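Local coordinates for protein oxalate biosynthetic component 1 (Burkholderia thailandensis, PDB 5IKY) that produces oxalate under quorum-sensing control, as a bifunctional enzyme with serine hydrolase activity and an additional lyase activity, at residues 555-560 with 719-724; 725-730 with 849-854. All blocks are in the same frame, centred on the assembly; numbering follows the deposited sequence.

Helix 715-734 carries both contacts, on consecutive segments, 719-724 and 725-730, and their centres lie about 10 Å apart. In contact 1 it packs against helix 554-560, another part of the cap; in contact 2 it runs alongside helix 849-860 of the alpha/beta-hydrolase region. The two also touch directly: His854 ND1 makes a probable hydrogen bond to Ala720 O at 2.7 Å, Tyr723 CE1 packs on Leu853 CD1 at 3.4 Å, and Leu558 CD1 meets Leu729 CD1 at 3.8 Å. Contact 1 thus packs the shared helix within the cap, and contact 2 joins that helix to the hydrolase part. The magnesium ion, bound by His227 and Glu477, belongs to neither contact.

Contact 1 of 2, residues 555-560 with 719-724; sequences DTILDA and MALLYH
Ile557 points at Leu721 and His724, and almost everything in this contact is done by one methyl, its CD1. CG1 lies anti to the carbonyl carbon (chi1 -60°), and the extended second torsion (176°) carries CD1 toward segment 719-724. There CD1 lands against the backbone first, 3.4 Å from Leu721 O. The Leu721 side chain also points toward Ile557 and meets it at a slant, its CD2 branch 3.8 Å from the same CD1. His724, nearly one turn further on, touches the same methyl with CB, CG and ND1, the last 4.0 Å from Ile557 CD1, and the methyl comes to the ring obliquely. The second isoleucine branch, CG2, stays back, with Leu721 O as its nearest neighbour at 3.9 Å. These are van der Waals contacts throughout, small in extent: Ile557 supplies 90 of the 152 Å² buried, yet all three touching residues are buried. This is plain helix packing inside the cap. Beyond Leu721 and His724, Ile557 also reaches Ala725 on the same helix, while Leu721 rests on Leu542. Helix 682-690 fills in beside the pair, where Leu558 and Leu722 both pack on Leu687, and helix 849-860 places Phe857 against Met719 and Ala720.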
# COMPACT_ATOMS: atom_id res chain seq x y z
N ASP A 555 -31.33 17.24 -13.42
CA ASP A 555 -31.25 18.68 -13.17
C ASP A 555 -31.23 18.98 -11.68
O ASP A 555 -30.48 19.85 -11.22
CB ASP A 555 -32.41 19.41 -13.84
CG ASP A 555 -32.22 19.54 -15.34
OD1 ASP A 555 -31.07 19.42 -15.81
OD2 ASP A 555 -33.23 19.75 -16.05
N THR A 556 -32.06 18.27 -10.92
CA THR A 556 -32.12 18.45 -9.47
C THR A 556 -30.81 18.01 -8.83
O THR A 556 -30.28 18.69 -7.95
CB THR A 556 -33.29 17.66 -8.86
OG1 THR A 556 -34.52 18.08 -9.47
CG2 THR A 556 -33.37 17.90 -7.36
N ILE A 557 -30.29 16.87 -9.27
CA ILE A 557 -29.02 16.35 -8.76
C ILE A 557 -27.88 17.32 -9.07
O ILE A 557 -27.08 17.65 -8.19
CB ILE A 557 -28.69 14.97 -9.37
CG1 ILE A 557 -29.79 13.97 -9.01
CG2 ILE A 557 -27.34 14.49 -8.88
CD1 ILE A 557 -29.60 12.60 -9.65
N LEU A 558 -27.82 17.77 -10.32
CA LEU A 558 -26.80 18.73 -10.74
C LEU A 558 -26.91 20.04 -9.97
O LEU A 558 -25.91 20.67 -9.65
CB LEU A 558 -26.90 19.00 -12.24
CG LEU A 558 -26.39 17.88 -13.15
CD1 LEU A 558 -26.66 18.23 -14.61
CD2 LEU A 558 -24.91 17.64 -12.91
N ASP A 559 -28.14 20.44 -9.67
CA ASP A 559 -28.40 21.67 -8.94
C ASP A 559 -27.85 21.59 -7.51
O ASP A 559 -27.33 22.57 -6.98
CB ASP A 559 -29.90 21.97 -8.91
CG ASP A 559 -30.21 23.34 -8.35
OD1 ASP A 559 -29.92 24.34 -9.04
OD2 ASP A 559 -30.76 23.42 -7.24
N ALA A 560 -27.96 20.42 -6.90
CA ALA A 560 -27.50 20.23 -5.53
C ALA A 560 -25.98 20.17 -5.44
O ALA A 560 -25.40 20.42 -4.38
CB ALA A 560 -28.11 18.96 -4.95
N MET A 719 -23.52 7.14 -5.35
CA MET A 719 -22.96 6.73 -6.63
C MET A 719 -24.06 6.53 -7.66
O MET A 719 -23.89 6.87 -8.83
CB MET A 719 -22.13 5.45 -6.47
CG MET A 719 -20.88 5.62 -5.61
SD MET A 719 -19.61 6.61 -6.41
CE MET A 719 -18.84 5.40 -7.48
N ALA A 720 -25.19 6.00 -7.22
CA ALA A 720 -26.34 5.79 -8.10
C ALA A 720 -26.85 7.12 -8.64
O ALA A 720 -27.21 7.23 -9.81
CB ALA A 720 -27.45 5.06 -7.36
N LEU A 721 -26.88 8.13 -7.78
CA LEU A 721 -27.35 9.46 -8.15
C LEU A 721 -26.37 10.16 -9.08
O LEU A 721 -26.77 10.82 -10.04
CB LEU A 721 -27.58 10.31 -6.90
CG LEU A 721 -28.79 9.91 -6.05
CD1 LEU A 721 -28.82 10.68 -4.74
CD2 LEU A 721 -30.07 10.13 -6.83
N LEU A 722 -25.08 10.02 -8.79
CA LEU A 722 -24.04 10.63 -9.61
C LEU A 722 -24.05 10.08 -11.03
O LEU A 722 -23.96 10.83 -12.00
CB LEU A 722 -22.66 10.41 -8.98
CG LEU A 722 -22.39 11.21 -7.70
CD1 LEU A 722 -21.02 10.87 -7.13
CD2 LEU A 722 -22.50 12.70 -7.99
N TYR A 723 -24.15 8.76 -11.15
CA TYR A 723 -24.20 8.12 -12.47
C TYR A 723 -25.52 8.40 -13.18
O TYR A 723 -25.59 8.37 -14.40
CB TYR A 723 -23.97 6.62 -12.35
CG TYR A 723 -22.51 6.24 -12.37
CD1 TYR A 723 -21.72 6.49 -13.49
CD2 TYR A 723 -21.90 5.64 -11.27
CE1 TYR A 723 -20.39 6.15 -13.51
CE2 TYR A 723 -20.56 5.30 -11.28
CZ TYR A 723 -19.81 5.56 -12.41
OH TYR A 723 -18.48 5.22 -12.44
N HIS A 724 -26.56 8.67 -12.40
CA HIS A 724 -27.85 9.06 -12.96
C HIS A 724 -27.71 10.36 -13.75
O HIS A 724 -28.13 10.44 -14.90
CB HIS A 724 -28.89 9.23 -11.85
CG HIS A 724 -30.28 9.49 -12.35
ND1 HIS A 724 -30.64 10.68 -12.96
CD2 HIS A 724 -31.40 8.73 -12.31
CE1 HIS A 724 -31.92 10.63 -13.29
NE2 HIS A 724 -32.40 9.46 -12.91

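Contact 2 of 2, residues 725-730 with 849-854; sequences ALRELT and EASMLH
Arg727 and Ala850 mark the tight spot of an antiparallel helix pair that joins the cap to the alpha/beta-hydrolase part, with segment 725-730 on the cap helix and segment 849-854 opening helix 849-860. The N-to-C directions of the two segment axes make an angle of 164°, and the axes approach to 8.4 Å. The small Ala850 side chain is consistent with this approach: its CB points toward the cap helix and sits 3.7 Å from Arg727 CA and 3.8 Å from Arg727 CB. Leu726 adds one branch, CD2, at 4.3 Å from Ala850 CB. On the other flank, the arginine chain passes Ser851. With CG anti to the backbone N (chi1 176°), its methylenes lie against the serine oxygen in van der Waals contact, Arg727 CG being 3.5 Å from Ser851 OG and CD only slightly further. Ser851 OG also accepts a hydrogen bond from Ile848 N, just ahead of the helix. The arginine chain bends about its CG-CD bond (chi3 46°), and Arg727 NH1 comes to 3.6 Å from Glu728 OE1, a long salt bridge within the cap helix; NH2 has a weak, long ion pair with Glu845. Nearby, Thr730 OG1 donates to Leu726 O at 2.7 Å, from the opposite face of that carbonyl to Thr730 N, which bonds the same oxygen. His854 meets the ring of His724 edge-to-face. The chemistry is thus divided: carbon atoms, with Ser851 OG against the arginine methylenes, make the interface between the two segments, while the carboxylates of Glu728 and Glu845 probably offset the arginine's charge in part, both pairings being long.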
# COMPACT_ATOMS: atom_id res chain seq x y z
N ALA A 725 -27.11 11.36 -13.12
CA ALA A 725 -26.86 12.64 -13.77
C ALA A 725 -25.85 12.48 -14.90
O ALA A 725 -25.94 13.14 -15.94
CB ALA A 725 -26.38 13.67 -12.77
N LEU A 726 -24.88 11.59 -14.69
CA LEU A 726 -23.84 11.34 -15.67
C LEU A 726 -24.43 10.67 -16.91
O LEU A 726 -24.00 10.93 -18.03
CB LEU A 726 -22.73 10.47 -15.06
CG LEU A 726 -21.31 10.62 -15.62
CD1 LEU A 726 -20.29 10.15 -14.59
CD2 LEU A 726 -21.14 9.83 -16.91
N ARG A 727 -25.41 9.80 -16.69
CA ARG A 727 -26.10 9.14 -17.79
C ARG A 727 -26.85 10.15 -18.65
O ARG A 727 -26.74 10.13 -19.88
CB ARG A 727 -27.07 8.08 -17.27
CG ARG A 727 -27.89 7.40 -18.36
CD ARG A 727 -29.21 6.88 -17.81
NE ARG A 727 -29.87 7.88 -16.96
CZ ARG A 727 -30.51 8.95 -17.42
NH1 ARG A 727 -31.07 9.80 -16.58
NH2 ARG A 727 -30.59 9.17 -18.73
N GLU A 728 -27.60 11.02 -18.00
CA GLU A 728 -28.39 12.05 -18.67
C GLU A 728 -27.53 12.96 -19.54
O GLU A 728 -27.86 13.22 -20.70
CB GLU A 728 -29.15 12.89 -17.64
CG GLU A 728 -29.80 14.13 -18.21
CD GLU A 728 -31.26 13.93 -18.55
OE1 GLU A 728 -31.71 12.76 -18.54
OE2 GLU A 728 -31.95 14.93 -18.83
N LEU A 729 -26.42 13.43 -18.99
CA LEU A 729 -25.55 14.36 -19.69
C LEU A 729 -24.80 13.70 -20.85
O LEU A 729 -24.53 14.33 -21.87
CB LEU A 729 -24.55 14.99 -18.72
CG LEU A 729 -25.12 15.97 -17.69
CD1 LEU A 729 -24.03 16.46 -16.76
CD2 LEU A 729 -25.81 17.13 -18.38
N THR A 730 -24.46 12.42 -20.68
CA THR A 730 -23.72 11.69 -21.71
C THR A 730 -24.62 11.35 -22.89
O THR A 730 -24.21 11.45 -24.05
CB THR A 730 -23.09 10.41 -21.14
OG1 THR A 730 -22.19 10.75 -20.08
CG2 THR A 730 -22.33 9.67 -22.22
N GLU A 849 -23.06 2.87 -20.77
CA GLU A 849 -22.36 2.34 -19.61
C GLU A 849 -22.91 2.91 -18.30
O GLU A 849 -23.11 2.18 -17.33
CB GLU A 849 -20.86 2.62 -19.72
CG GLU A 849 -20.13 2.64 -18.39
CD GLU A 849 -18.79 3.34 -18.45
OE1 GLU A 849 -18.75 4.59 -18.33
OE2 GLU A 849 -17.76 2.65 -18.62
N ALA A 850 -23.16 4.22 -18.28
CA ALA A 850 -23.67 4.88 -17.09
C ALA A 850 -25.05 4.36 -16.70
O ALA A 850 -25.41 4.36 -15.52
CB ALA A 850 -23.72 6.39 -17.30
N SER A 851 -25.81 3.91 -17.69
CA SER A 851 -27.13 3.33 -17.43
C SER A 851 -26.99 2.06 -16.59
O SER A 851 -27.75 1.84 -15.65
CB SER A 851 -27.85 3.01 -18.75
OG SER A 851 -27.84 4.12 -19.63
N MET A 852 -26.02 1.23 -16.95
CA MET A 852 -25.80 -0.04 -16.26
C MET A 852 -25.15 0.19 -14.89
O MET A 852 -25.44 -0.53 -13.93
CB MET A 852 -24.93 -0.96 -17.11
CG MET A 852 -25.49 -1.27 -18.49
SD MET A 852 -26.87 -2.43 -18.49
CE MET A 852 -28.28 -1.33 -18.36
N LEU A 853 -24.27 1.18 -14.81
CA LEU A 853 -23.61 1.52 -13.56
C LEU A 853 -24.62 2.04 -12.54
O LEU A 853 -24.55 1.70 -11.36
CB LEU A 853 -22.51 2.55 -13.80
CG LEU A 853 -21.24 1.98 -14.46
CD1 LEU A 853 -20.30 3.09 -14.89
CD2 LEU A 853 -20.54 1.06 -13.50
N HIS A 854 -25.56 2.86 -13.00
CA HIS A 854 -26.62 3.36 -12.12
C HIS A 854 -27.45 2.20 -11.59
O HIS A 854 -27.72 2.12 -10.39
CB HIS A 854 -27.52 4.35 -12.85
CG HIS A 854 -28.80 4.62 -12.13
ND1 HIS A 854 -28.89 5.50 -11.07
CD2 HIS A 854 -30.05 4.12 -12.30
CE1 HIS A 854 -30.13 5.53 -10.63
NE2 HIS A 854 -30.86 4.70 -11.36